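Local coordinates for protein terminal uridylyltransferase 1 (Trypanosoma brucei, PDB 5HZD) that catalyses the metal-dependent addition of uridines from UTP to the 3' ends of guide RNAs, ribosomal RNAs and some mRNAs during mitochondrial RNA editing in trypanosomes, at residues L23-E27 / E28-D32; A54-A57 / R58-T61; I150-L153 / L154-G158; G205-R209 / E210-L214; K318-S321 / K322-V326. All blocks are in the same frame, centred on the assembly; numbering follows the deposited sequence.

Contact 1: residues L23-E27 / E28-D32; sequences LAHAE and EHHAD. With ZN (zinc ion), chain B.
The C2H2-type zinc finger of the enzyme, an atypical member of its class, takes both of its histidine ligands from this helical stretch: His25 and His30 grip one zinc ion, His25 NE2 at 2.1 Å from the metal and His30 NE2 at 2.2 Å. Cys8 and Cys11 complete the site. The five-residue spacing carries the two imidazoles round to the same metal, and their planes meet there at 77°. His25 CG stands trans to its own amide nitrogen (chi1 165°), which swings the ring forward along the helix toward the following turn. The 3.5 Å between His25 NE2 and His30 NE2 reflects shared coordination of the zinc, not a hydrogen bond. His29 backs the first ligand: its CB sits over a face of the His25 ring, 4.2 Å from the ring centroid, in a CH-pi contact. The His25 and His29 planes are nearly parallel, but the rings are so far offset that little of one lies over the other. Helical bonds hold the ligands in step. His29 N donates to His25 O over 2.9 Å, and His30 N reaches Ala26 O over the same 2.9 Å but at a poorer N-H...O angle of 132°. Outside the pair, Phe16 meets the His25 ring at a slant, and Ala26 packs on Val481 and Leu485 while His30 touches Thr482, so the finger's helix 19-30 lies against helix 481-497.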
loop_
_atom_site.group_PDB
_atom_site.type_symbol
_atom_site.label_atom_id
_atom_site.label_comp_id
_atom_site.label_asym_id
_atom_site.label_seq_id
_atom_site.Cartn_x
_atom_site.Cartn_y
_atom_site.Cartn_z
ATOM N N LEU A 23 -26.604 19.043 11.750
ATOM C CA LEU A 23 -25.625 19.832 10.991
ATOM C C LEU A 23 -25.594 21.263 11.515
ATOM O O LEU A 23 -24.516 21.852 11.686
ATOM C CB LEU A 23 -25.978 19.856 9.505
ATOM C CG LEU A 23 -25.695 18.629 8.653
ATOM C CD1 LEU A 23 -26.166 18.892 7.239
ATOM C CD2 LEU A 23 -24.211 18.293 8.663
ATOM N N ALA A 24 -26.774 21.834 11.752
ATOM C CA ALA A 24 -26.864 23.172 12.332
ATOM C C ALA A 24 -26.183 23.236 13.685
ATOM O O ALA A 24 -25.503 24.211 13.992
ATOM C CB ALA A 24 -28.291 23.617 12.447
ATOM N N HIS A 25 -26.342 22.192 14.494
ATOM C CA HIS A 25 -25.689 22.169 15.793
ATOM C C HIS A 25 -24.170 22.184 15.622
ATOM O O HIS A 25 -23.451 22.870 16.357
ATOM C CB HIS A 25 -26.099 20.925 16.577
ATOM C CG HIS A 25 -25.210 20.640 17.747
ATOM N ND1 HIS A 25 -25.370 21.268 18.965
ATOM C CD2 HIS A 25 -24.142 19.825 17.874
ATOM C CE1 HIS A 25 -24.451 20.823 19.803
ATOM N NE2 HIS A 25 -23.678 19.972 19.156
ATOM N N ALA A 26 -23.684 21.419 14.659
ATOM C CA ALA A 26 -22.229 21.343 14.408
ATOM C C ALA A 26 -21.621 22.719 14.060
ATOM O O ALA A 26 -20.612 23.112 14.640
ATOM C CB ALA A 26 -21.913 20.310 13.355
ATOM N N GLU A 27 -22.237 23.483 13.160
ATOM C CA GLU A 27 -21.748 24.828 12.854
ATOM C C GLU A 27 -21.921 25.802 14.018
ATOM O O GLU A 27 -21.012 26.570 14.353
ATOM C CB GLU A 27 -22.451 25.396 11.622
ATOM C CG GLU A 27 -22.214 26.893 11.432
ATOM C CD GLU A 27 -20.742 27.253 11.266
ATOM O OE1 GLU A 27 -19.969 26.438 10.721
ATOM O OE2 GLU A 27 -20.353 28.360 11.691
ATOM N N GLU A 28 -23.096 25.780 14.640
ATOM C CA GLU A 28 -23.384 26.745 15.705
ATOM C C GLU A 28 -22.582 26.539 17.005
ATOM O O GLU A 28 -22.185 27.504 17.663
ATOM C CB GLU A 28 -24.894 26.793 15.979
ATOM C CG GLU A 28 -25.703 27.206 14.734
ATOM C CD GLU A 28 -27.214 27.104 14.935
ATOM O OE1 GLU A 28 -27.962 27.664 14.103
ATOM O OE2 GLU A 28 -27.655 26.457 15.916
ATOM N N HIS A 29 -22.344 25.293 17.384
ATOM C CA HIS A 29 -21.659 25.016 18.641
ATOM C C HIS A 29 -20.211 24.572 18.470
ATOM O O HIS A 29 -19.417 24.627 19.419
ATOM C CB HIS A 29 -22.440 23.986 19.469
ATOM C CG HIS A 29 -23.684 24.537 20.093
ATOM N ND1 HIS A 29 -24.800 24.874 19.357
ATOM C CD2 HIS A 29 -23.985 24.818 21.382
ATOM C CE1 HIS A 29 -25.735 25.343 20.166
ATOM N NE2 HIS A 29 -25.267 25.316 21.400
ATOM N N HIS A 30 -19.851 24.132 17.271
ATOM C CA HIS A 30 -18.517 23.573 17.079
ATOM C C HIS A 30 -17.763 24.192 15.937
ATOM O O HIS A 30 -16.915 23.540 15.322
ATOM C CB HIS A 30 -18.577 22.062 16.907
ATOM C CG HIS A 30 -19.106 21.376 18.117
ATOM N ND1 HIS A 30 -18.519 21.530 19.355
ATOM C CD2 HIS A 30 -20.202 20.603 18.308
ATOM C CE1 HIS A 30 -19.207 20.852 20.253
ATOM N NE2 HIS A 30 -20.240 20.298 19.647
ATOM N N ALA A 31 -18.032 25.467 15.682
ATOM C CA ALA A 31 -17.335 26.113 14.571
ATOM C C ALA A 31 -15.822 26.104 14.794
ATOM O O ALA A 31 -15.067 26.067 13.830
ATOM C CB ALA A 31 -17.846 27.511 14.335
ATOM N N ASP A 32 -15.378 26.078 16.050
ATOM C CA ASP A 32 -13.934 25.936 16.328
ATOM C C ASP A 32 -13.313 24.662 15.756
ATOM O O ASP A 32 -12.103 24.595 15.506
ATOM C CB ASP A 32 -13.648 26.004 17.836
ATOM C CG ASP A 32 -14.215 24.816 18.593
ATOM O OD1 ASP A 32 -15.465 24.697 18.655
ATOM O OD2 ASP A 32 -13.419 24.004 19.122
HETATM ZN ZN ZN B . -22.011 18.944 19.934
#

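Contact 2: residues A54-A57 / R58-T61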
loop_
_atom_site.group_PDB
_atom_site.type_symbol
_atom_site.label_atom_id
_atom_site.label_comp_id
_atom_site.label_asym_id
_atom_site.label_seq_id
_atom_site.Cartn_x
_atom_site.Cartn_y
_atom_site.Cartn_z
ATOM N N ALA A 54 -16.972 28.817 -15.469
ATOM C CA ALA A 54 -15.728 28.808 -14.710
ATOM C C ALA A 54 -14.747 27.838 -15.351
ATOM O O ALA A 54 -13.569 28.153 -15.540
ATOM C CB ALA A 54 -15.998 28.420 -13.236
ATOM N N LEU A 55 -15.218 26.634 -15.677
ATOM C CA LEU A 55 -14.368 25.658 -16.346
ATOM C C LEU A 55 -13.804 26.196 -17.645
ATOM O O LEU A 55 -12.640 25.971 -17.978
ATOM C CB LEU A 55 -15.167 24.390 -16.666
ATOM C CG LEU A 55 -15.517 23.532 -15.460
ATOM C CD1 LEU A 55 -16.279 22.324 -15.948
ATOM C CD2 LEU A 55 -14.273 23.068 -14.706
ATOM N N ASN A 56 -14.627 26.922 -18.387
ATOM C CA ASN A 56 -14.146 27.455 -19.644
ATOM C C ASN A 56 -13.076 28.516 -19.408
ATOM O O ASN A 56 -12.022 28.505 -20.057
ATOM C CB ASN A 56 -15.298 28.044 -20.448
ATOM C CG ASN A 56 -14.820 28.766 -21.682
ATOM O OD1 ASN A 56 -14.473 29.934 -21.626
ATOM N ND2 ASN A 56 -14.756 28.054 -22.798
ATOM N N ALA A 57 -13.359 29.449 -18.511
ATOM C CA ALA A 57 -12.409 30.536 -18.277
ATOM C C ALA A 57 -11.090 30.018 -17.743
ATOM O O ALA A 57 -10.028 30.547 -18.097
ATOM C CB ALA A 57 -12.994 31.570 -17.316
ATOM N N ARG A 58 -11.155 28.992 -16.892
ATOM C CA ARG A 58 -9.960 28.488 -16.217
ATOM C C ARG A 58 -9.382 27.271 -16.929
ATOM O O ARG A 58 -8.563 26.548 -16.365
ATOM C CB ARG A 58 -10.246 28.162 -14.736
ATOM C CG ARG A 58 -10.866 29.353 -13.955
ATOM C CD ARG A 58 -9.943 30.582 -13.927
ATOM N NE ARG A 58 -10.610 31.736 -13.306
ATOM C CZ ARG A 58 -10.343 32.165 -12.078
ATOM N NH1 ARG A 58 -9.417 31.554 -11.351
ATOM N NH2 ARG A 58 -10.985 33.224 -11.581
ATOM N N ARG A 59 -9.747 27.082 -18.194
ATOM C CA ARG A 59 -9.239 25.920 -18.950
ATOM C C ARG A 59 -7.704 25.786 -19.009
ATOM O O ARG A 59 -7.184 24.693 -18.824
ATOM C CB ARG A 59 -9.853 25.863 -20.363
ATOM C CG ARG A 59 -9.321 26.886 -21.348
ATOM C CD ARG A 59 -10.232 27.029 -22.583
ATOM N NE ARG A 59 -9.801 28.133 -23.451
ATOM C CZ ARG A 59 -10.089 29.414 -23.230
ATOM N NH1 ARG A 59 -10.816 29.762 -22.172
ATOM N NH2 ARG A 59 -9.651 30.354 -24.064
ATOM N N ASN A 60 -6.985 26.892 -19.187
ATOM C CA ASN A 60 -5.527 26.822 -19.254
ATOM C C ASN A 60 -4.946 26.404 -17.918
ATOM O O ASN A 60 -3.976 25.648 -17.867
ATOM C CB ASN A 60 -4.924 28.156 -19.692
ATOM C CG ASN A 60 -5.282 28.507 -21.132
ATOM O OD1 ASN A 60 -5.604 27.614 -21.922
ATOM N ND2 ASN A 60 -5.203 29.795 -21.487
ATOM N N THR A 61 -5.542 26.902 -16.839
ATOM C CA THR A 61 -5.069 26.577 -15.495
ATOM C C THR A 61 -5.331 25.116 -15.189
ATOM O O THR A 61 -4.491 24.420 -14.605
ATOM C CB THR A 61 -5.760 27.494 -14.439
ATOM O OG1 THR A 61 -5.267 28.817 -14.610
ATOM C CG2 THR A 61 -5.449 26.979 -13.013
#
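Asn56 O takes two bonds from Arg59, one from the backbone and one from the side chain. Arg59 NH1 donates over 2.7 Å, with the oxygen almost exactly in the guanidinium plane, and Arg59 N donates over 3.3 Å. The two donors come to the carbonyl from opposite faces of its plane, the backbone nitrogen standing well above it. Arg59 CG is tucked over the backbone, flanked by its own N and C atoms (chi1 74°); from there the extended chain runs past Asn56 O, with CB, CG and CD all close to it, before the guanidinium closes back on the oxygen. The Asn56 side chain lies alongside, pointing the same way, its amide plane turned 29° from the guanidinium and OD1 3.7 Å from Arg59 NH1. This is the junction of two helices: Arg58 is the first residue to leave helical geometry after helix 51-57 and is also the N-cap residue of helix 59-76. Arg58 N still closes the last turn by donating to Ala54 O at 2.9 Å, and Arg58 CB and CG rest against that same carbonyl oxygen. Further out, Arg58 NH1 hydrogen-bonds Leu499 O and Thr61 OG1 bonds Glu501 OE1, tying the junction to the chain beyond helix 481-497.

Contact 3: residues I150-L153 / L154-G158; sequences ITEL and LRRVG
Helix 143-156 ends here in a Schellman motif, its i to i+4 bonds running from a good Leu154 N to Ile150 O bond of 2.9 Å to a weak one from Val157 N to Leu153 O, before Gly158 leaves helical geometry with positive phi. On the outer side Glu152 faces two arginines. With chi1 at 176° the Glu152 chain sets out on the far side from its own amide and then bends at chi2, bringing the carboxylate alongside Arg155, with the two flat groups only 19° from parallel. The Glu152 OE2 to Arg155 NH1 salt bridge is modelled at 2.5 Å, although the position of NH1 is doubtful. Arg156 crosses Glu152 nearly perpendicularly, and its NE makes a weak salt-bridging bond to Glu152 OE2 at 3.5 Å. The Arg156 guanidinium is also flanked by carbon: Leu153 CD2 lies over one face, 3.6 Å from Arg156 NH2, while Glu152 CG meets an edge. On the inner side the Ile150 and Leu154 side chains lie side by side, Ile150 CG2 4.0 Å from Leu154 CD1, within the palm domain; Leu153 and Ile150 pack on helix 80-100, and Leu154 on strand 164-167. These last turns thus set aliphatic groups against the domain and charged ones outward. Within this trio one carboxylate, held by a doubtful and a weak bond, probably offsets only part of the charge of two arginines.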
loop_
_atom_site.group_PDB
_atom_site.type_symbol
_atom_site.label_atom_id
_atom_site.label_comp_id
_atom_site.label_asym_id
_atom_site.label_seq_id
_atom_site.Cartn_x
_atom_site.Cartn_y
_atom_site.Cartn_z
ATOM N N ILE A 150 9.961 -16.222 12.134
ATOM C CA ILE A 150 10.618 -15.588 10.993
ATOM C C ILE A 150 11.579 -14.478 11.438
ATOM O O ILE A 150 12.636 -14.281 10.829
ATOM C CB ILE A 150 9.591 -15.136 9.964
ATOM C CG1 ILE A 150 8.936 -16.405 9.375
ATOM C CG2 ILE A 150 10.254 -14.324 8.866
ATOM C CD1 ILE A 150 7.707 -16.098 8.607
ATOM N N THR A 151 11.233 -13.769 12.517
ATOM C CA THR A 151 12.184 -12.805 13.070
ATOM C C THR A 151 13.524 -13.458 13.388
ATOM O O THR A 151 14.560 -12.916 13.032
ATOM C CB THR A 151 11.615 -12.113 14.291
ATOM O OG1 THR A 151 10.456 -11.396 13.859
ATOM C CG2 THR A 151 12.623 -11.078 14.841
ATOM N N GLU A 152 13.491 -14.640 13.991
ATOM C CA GLU A 152 14.732 -15.315 14.370
ATOM C C GLU A 152 15.521 -15.760 13.148
ATOM O O GLU A 152 16.740 -15.645 13.117
ATOM C CB GLU A 152 14.428 -16.524 15.255
ATOM C CG GLU A 152 15.643 -17.348 15.611
ATOM C CD GLU A 152 16.574 -16.647 16.590
ATOM O OE1 GLU A 152 16.232 -15.543 17.085
ATOM O OE2 GLU A 152 17.670 -17.202 16.854
ATOM N N LEU A 153 14.832 -16.257 12.133
ATOM C CA LEU A 153 15.534 -16.625 10.895
ATOM C C LEU A 153 16.207 -15.418 10.244
ATOM O O LEU A 153 17.357 -15.508 9.748
ATOM C CB LEU A 153 14.582 -17.300 9.889
ATOM C CG LEU A 153 14.058 -18.679 10.289
ATOM C CD1 LEU A 153 13.056 -19.208 9.255
ATOM C CD2 LEU A 153 15.216 -19.676 10.494
ATOM N N LEU A 154 15.517 -14.280 10.232
ATOM C CA LEU A 154 16.105 -13.066 9.685
ATOM C C LEU A 154 17.331 -12.599 10.490
ATOM O O LEU A 154 18.345 -12.247 9.913
ATOM C CB LEU A 154 15.053 -11.969 9.595
ATOM C CG LEU A 154 13.962 -12.226 8.564
ATOM C CD1 LEU A 154 12.796 -11.290 8.847
ATOM C CD2 LEU A 154 14.498 -12.037 7.113
ATOM N N ARG A 155 17.252 -12.657 11.814
ATOM C CA ARG A 155 18.381 -12.306 12.678
ATOM C C ARG A 155 19.581 -13.191 12.312
ATOM O O ARG A 155 20.714 -12.714 12.243
ATOM C CB ARG A 155 17.993 -12.517 14.152
ATOM C CG ARG A 155 19.025 -12.081 15.174
ATOM C CD ARG A 155 18.630 -12.558 16.581
ATOM N NE ARG A 155 19.701 -13.335 17.213
ATOM C CZ ARG A 155 19.908 -14.638 17.020
ATOM N NH1 ARG A 155 19.124 -15.326 16.207
ATOM N NH2 ARG A 155 20.905 -15.256 17.641
ATOM N N ARG A 156 19.330 -14.465 12.040
ATOM C CA ARG A 156 20.430 -15.422 11.843
ATOM C C ARG A 156 21.071 -15.282 10.454
ATOM O O ARG A 156 22.173 -15.783 10.210
ATOM C CB ARG A 156 19.939 -16.868 12.032
ATOM C CG ARG A 156 19.538 -17.274 13.455
ATOM C CD ARG A 156 19.206 -18.796 13.491
ATOM N NE ARG A 156 17.837 -19.105 13.937
ATOM C CZ ARG A 156 17.135 -20.195 13.594
ATOM N NH1 ARG A 156 15.892 -20.377 14.065
ATOM N NH2 ARG A 156 17.659 -21.109 12.777
ATOM N N VAL A 157 20.388 -14.625 9.527
ATOM C CA VAL A 157 20.962 -14.413 8.178
ATOM C C VAL A 157 21.562 -13.007 8.080
ATOM O O VAL A 157 22.056 -12.605 7.023
ATOM C CB VAL A 157 19.901 -14.724 7.065
ATOM C CG1 VAL A 157 18.949 -13.582 6.844
ATOM C CG2 VAL A 157 20.546 -15.122 5.760
ATOM N N GLY A 158 21.537 -12.268 9.188
ATOM C CA GLY A 158 22.228 -10.993 9.292
ATOM C C GLY A 158 21.417 -9.733 9.555
ATOM O O GLY A 158 21.973 -8.635 9.610
#

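Contact 4: residues G205-R209 / E210-L214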
loop_
_atom_site.group_PDB
_atom_site.type_symbol
_atom_site.label_atom_id
_atom_site.label_comp_id
_atom_site.label_asym_id
_atom_site.label_seq_id
_atom_site.Cartn_x
_atom_site.Cartn_y
_atom_site.Cartn_z
ATOM N N GLY A 205 35.360 -22.957 15.533
ATOM C CA GLY A 205 36.642 -23.600 15.705
ATOM C C GLY A 205 37.177 -23.845 14.312
ATOM O O GLY A 205 36.516 -23.511 13.342
ATOM N N PRO A 206 38.370 -24.417 14.215
ATOM C CA PRO A 206 38.978 -24.678 12.906
ATOM C C PRO A 206 38.321 -25.885 12.231
ATOM O O PRO A 206 38.030 -26.882 12.904
ATOM C CB PRO A 206 40.437 -24.975 13.261
ATOM C CG PRO A 206 40.400 -25.457 14.669
ATOM C CD PRO A 206 39.276 -24.716 15.330
ATOM N N ALA A 207 38.099 -25.778 10.922
ATOM C CA ALA A 207 37.510 -26.852 10.134
ATOM C C ALA A 207 38.603 -27.767 9.605
ATOM O O ALA A 207 39.632 -27.291 9.128
ATOM C CB ALA A 207 36.734 -26.253 8.952
ATOM N N THR A 208 38.381 -29.071 9.671
ATOM C CA THR A 208 39.254 -30.011 8.987
ATOM C C THR A 208 39.030 -29.911 7.486
ATOM O O THR A 208 38.117 -29.247 7.020
ATOM C CB THR A 208 38.960 -31.457 9.404
ATOM O OG1 THR A 208 37.618 -31.794 9.020
ATOM C CG2 THR A 208 39.105 -31.634 10.931
ATOM N N ARG A 209 39.877 -30.585 6.720
ATOM C CA ARG A 209 39.700 -30.601 5.275
ATOM C C ARG A 209 38.335 -31.181 4.889
ATOM O O ARG A 209 37.669 -30.664 3.989
ATOM C CB ARG A 209 40.854 -31.377 4.620
ATOM C CG ARG A 209 40.592 -31.834 3.185
ATOM C CD ARG A 209 40.643 -30.712 2.169
ATOM N NE ARG A 209 40.588 -31.258 0.812
ATOM C CZ ARG A 209 40.630 -30.522 -0.294
ATOM N NH1 ARG A 209 40.726 -29.204 -0.205
ATOM N NH2 ARG A 209 40.577 -31.103 -1.487
ATOM N N GLU A 210 37.906 -32.226 5.588
ATOM C CA GLU A 210 36.621 -32.838 5.310
ATOM C C GLU A 210 35.524 -31.834 5.633
ATOM O O GLU A 210 34.560 -31.702 4.880
ATOM C CB GLU A 210 36.411 -34.108 6.128
ATOM C CG GLU A 210 35.049 -34.729 5.921
ATOM C CD GLU A 210 34.832 -36.007 6.702
ATOM O OE1 GLU A 210 35.390 -36.162 7.818
ATOM O OE2 GLU A 210 34.084 -36.869 6.189
ATOM N N ASP A 211 35.679 -31.114 6.745
ATOM C CA ASP A 211 34.679 -30.098 7.136
ATOM C C ASP A 211 34.557 -29.009 6.072
ATOM O O ASP A 211 33.438 -28.567 5.743
ATOM C CB ASP A 211 35.060 -29.400 8.441
ATOM C CG ASP A 211 34.891 -30.264 9.662
ATOM O OD1 ASP A 211 33.867 -30.987 9.775
ATOM O OD2 ASP A 211 35.803 -30.228 10.525
ATOM N N ARG A 212 35.695 -28.544 5.557
ATOM C CA ARG A 212 35.694 -27.491 4.528
ATOM C C ARG A 212 34.931 -27.947 3.289
ATOM O O ARG A 212 34.151 -27.173 2.720
ATOM C CB ARG A 212 37.128 -27.055 4.139
ATOM C CG ARG A 212 37.897 -26.318 5.255
ATOM C CD ARG A 212 39.223 -25.648 4.795
ATOM N NE ARG A 212 40.213 -26.577 4.279
ATOM C CZ ARG A 212 41.116 -27.233 5.021
ATOM N NH1 ARG A 212 41.149 -27.082 6.347
ATOM N NH2 ARG A 212 41.982 -28.062 4.437
ATOM N N LEU A 213 35.141 -29.192 2.875
ATOM C CA LEU A 213 34.435 -29.717 1.704
ATOM C C LEU A 213 32.941 -29.848 1.953
ATOM O O LEU A 213 32.129 -29.633 1.043
ATOM C CB LEU A 213 35.025 -31.057 1.245
ATOM C CG LEU A 213 36.434 -30.969 0.654
ATOM C CD1 LEU A 213 36.965 -32.372 0.412
ATOM C CD2 LEU A 213 36.424 -30.184 -0.639
ATOM N N LEU A 214 32.568 -30.160 3.188
ATOM C CA LEU A 214 31.158 -30.283 3.527
ATOM C C LEU A 214 30.484 -28.925 3.502
ATOM O O LEU A 214 29.367 -28.793 2.993
ATOM C CB LEU A 214 30.971 -30.984 4.892
ATOM C CG LEU A 214 31.221 -32.495 4.851
ATOM C CD1 LEU A 214 31.296 -33.123 6.264
ATOM C CD2 LEU A 214 30.140 -33.166 4.030
HETATM O O HOH W 1 35.941 -33.788 9.960
#
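An extended loop, 205-208, turns into helix 209-223 at Thr208, the N-cap residue, and the side chains of Thr208 and Asp211 form a capping box. The reciprocal bonds are Asp211 N to Thr208 OG1, 3.1 Å, and Thr208 N to Asp211 OD2, 3.0 Å, the latter received on the anti lone pair of the carboxylate. A chi1 of 63° lodges Thr208 OG1 above its own backbone and turns the hydroxyl toward the amide of Asp211 in the first turn. Asp211 OD2 also bonds Ser262 OG, so the capping carboxylate has a second partner and joins the helix start to the 260-265 loop. The carboxylate lies near the N-terminus of the helix, where the helix dipole would be expected to favour its negative charge. Behind the cap, Ala207 CB packs 3.6 Å from Asp211 CB, and Ala207 itself lies against Trp233 of strand 228-233. Arg212, bent at chi3, folds its guanidinium back over the start of the helix: Arg209 CA lies over one face, 3.5 Å from Arg212 NH2. The Arg209 side chain crosses that of Arg212 at about a right angle, and Leu213 lies over one face of its guanidinium, Leu213 CD1 3.8 Å from Arg209 NE. A water links the cap to Glu210: it lies 2.8 Å from Thr208 OG1 and donates to Glu210 OE1 at 3.2 Å.

Contact 5: residues K318-S321 / K322-V326; sequences KDWS and KTSGV
Among the hydrogen bonds, Trp320 O is gripped twice by Ser324: OG donates over 2.8 Å and Ser324 N over 2.9 Å, from opposite faces of the carbonyl plane. Lys318 O likewise receives Ser321 OG at 2.8 Å and the helical Lys322 N, here from the same face. Thr323 OG1 has its partner in Val508 O, toward the C-terminus. Packing centres on Trp320, where a chi1 of 161° sends the indole opposite the backbone N and forward beside the next turn. Ser324 OG stands over one face, and Ser324 CB makes a CH-pi contact 4.2 Å from the centroid of the five-membered ring. The Val326 side chain runs roughly square to that of Trp320, its CG2 lying 3.8 Å from Trp320 CH2 and pressing tightly on Ser321 CB. Phe403 meets Trp320 edge-to-face. As for charge, Lys318 and Lys322 run side by side, their NZ atoms 4.6 Å apart, with weak bonds from Lys318 NZ to Ser336 OG and from Lys322 NZ to Asn327 OD1. Both lysines bind UTP, so this last stretch of helix 310-324, closed by Gly325 with positive phi, brings two cationic groups together in the nucleotide pocket.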
loop_
_atom_site.group_PDB
_atom_site.type_symbol
_atom_site.label_atom_id
_atom_site.label_comp_id
_atom_site.label_asym_id
_atom_site.label_seq_id
_atom_site.Cartn_x
_atom_site.Cartn_y
_atom_site.Cartn_z
ATOM N N LYS A 318 -3.781 10.662 -3.111
ATOM C CA LYS A 318 -3.216 10.103 -1.876
ATOM C C LYS A 318 -2.438 11.188 -1.155
ATOM O O LYS A 318 -2.610 11.362 0.060
ATOM C CB LYS A 318 -2.253 8.972 -2.196
ATOM C CG LYS A 318 -1.573 8.351 -0.932
ATOM C CD LYS A 318 -0.602 7.282 -1.414
ATOM C CE LYS A 318 -0.400 6.180 -0.391
ATOM N NZ LYS A 318 0.031 6.763 0.895
ATOM N N ASP A 319 -1.586 11.916 -1.885
ATOM C CA ASP A 319 -0.776 12.945 -1.258
ATOM C C ASP A 319 -1.665 14.068 -0.711
ATOM O O ASP A 319 -1.461 14.527 0.407
ATOM C CB ASP A 319 0.262 13.519 -2.246
ATOM C CG ASP A 319 1.325 12.506 -2.637
ATOM O OD1 ASP A 319 1.434 11.462 -1.948
ATOM O OD2 ASP A 319 2.052 12.783 -3.629
ATOM N N TRP A 320 -2.641 14.518 -1.502
ATOM C CA TRP A 320 -3.585 15.536 -1.054
ATOM C C TRP A 320 -4.320 15.100 0.216
ATOM O O TRP A 320 -4.529 15.886 1.163
ATOM C CB TRP A 320 -4.613 15.847 -2.146
ATOM C CG TRP A 320 -5.825 16.514 -1.578
ATOM C CD1 TRP A 320 -5.938 17.837 -1.236
ATOM C CD2 TRP A 320 -7.055 15.897 -1.205
ATOM N NE1 TRP A 320 -7.175 18.076 -0.698
ATOM C CE2 TRP A 320 -7.881 16.905 -0.648
ATOM C CE3 TRP A 320 -7.540 14.587 -1.271
ATOM C CZ2 TRP A 320 -9.177 16.651 -0.174
ATOM C CZ3 TRP A 320 -8.838 14.329 -0.812
ATOM C CH2 TRP A 320 -9.644 15.356 -0.271
ATOM N N SER A 321 -4.744 13.850 0.231
ATOM C CA SER A 321 -5.555 13.395 1.352
ATOM C C SER A 321 -4.740 13.383 2.643
ATOM O O SER A 321 -5.254 13.737 3.702
ATOM C CB SER A 321 -6.197 12.051 1.034
ATOM O OG SER A 321 -5.232 10.993 0.955
ATOM N N LYS A 322 -3.458 13.046 2.541
ATOM C CA LYS A 322 -2.601 13.053 3.730
ATOM C C LYS A 322 -2.280 14.479 4.171
ATOM O O LYS A 322 -2.378 14.811 5.361
ATOM C CB LYS A 322 -1.327 12.252 3.478
ATOM C CG LYS A 322 -1.624 10.763 3.405
ATOM C CD LYS A 322 -0.393 9.915 3.501
ATOM C CE LYS A 322 -0.767 8.451 3.688
ATOM N NZ LYS A 322 -1.453 8.202 5.003
ATOM N N THR A 323 -1.940 15.355 3.232
ATOM C CA THR A 323 -1.594 16.722 3.597
ATOM C C THR A 323 -2.780 17.488 4.169
ATOM O O THR A 323 -2.615 18.305 5.073
ATOM C CB THR A 323 -0.977 17.536 2.435
ATOM O OG1 THR A 323 -1.969 17.820 1.441
ATOM C CG2 THR A 323 0.175 16.787 1.816
ATOM N N SER A 324 -3.987 17.199 3.674
ATOM C CA SER A 324 -5.183 17.929 4.114
ATOM C C SER A 324 -5.774 17.327 5.387
ATOM O O SER A 324 -6.658 17.918 5.998
ATOM C CB SER A 324 -6.252 17.908 3.023
ATOM O OG SER A 324 -6.708 16.579 2.816
ATOM N N GLY A 325 -5.288 16.152 5.774
ATOM C CA GLY A 325 -5.779 15.471 6.968
ATOM C C GLY A 325 -6.981 14.556 6.818
ATOM O O GLY A 325 -7.444 13.965 7.800
ATOM N N VAL A 326 -7.494 14.396 5.605
ATOM C CA VAL A 326 -8.672 13.542 5.430
ATOM C C VAL A 326 -8.289 12.063 5.383
ATOM O O VAL A 326 -9.118 11.176 5.552
ATOM C CB VAL A 326 -9.459 13.906 4.155
ATOM C CG1 VAL A 326 -9.796 15.369 4.131
ATOM C CG2 VAL A 326 -8.708 13.545 2.935
#

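Contact 5 is the one that contributes directly to the UTP site, through Lys318 and Lys322. Contacts 1 and 2 lie on the same side of the chain's centre as contact 5, their centres about 24 and 25 Å from it, and helix 481-497 touches both contact 1 and contact 5, linking the zinc finger to the nucleotide-binding part. Contacts 3 and 4 lie across the centre, about 25 Å from each other between centres, in the palm and PAP-associated regions. In contact 3 the side chain of Leu154 lies about 11 Å from that of Asp286, which is probably important for catalysis. Contact 4 is remote, its centre about 79 Å from that of contact 1.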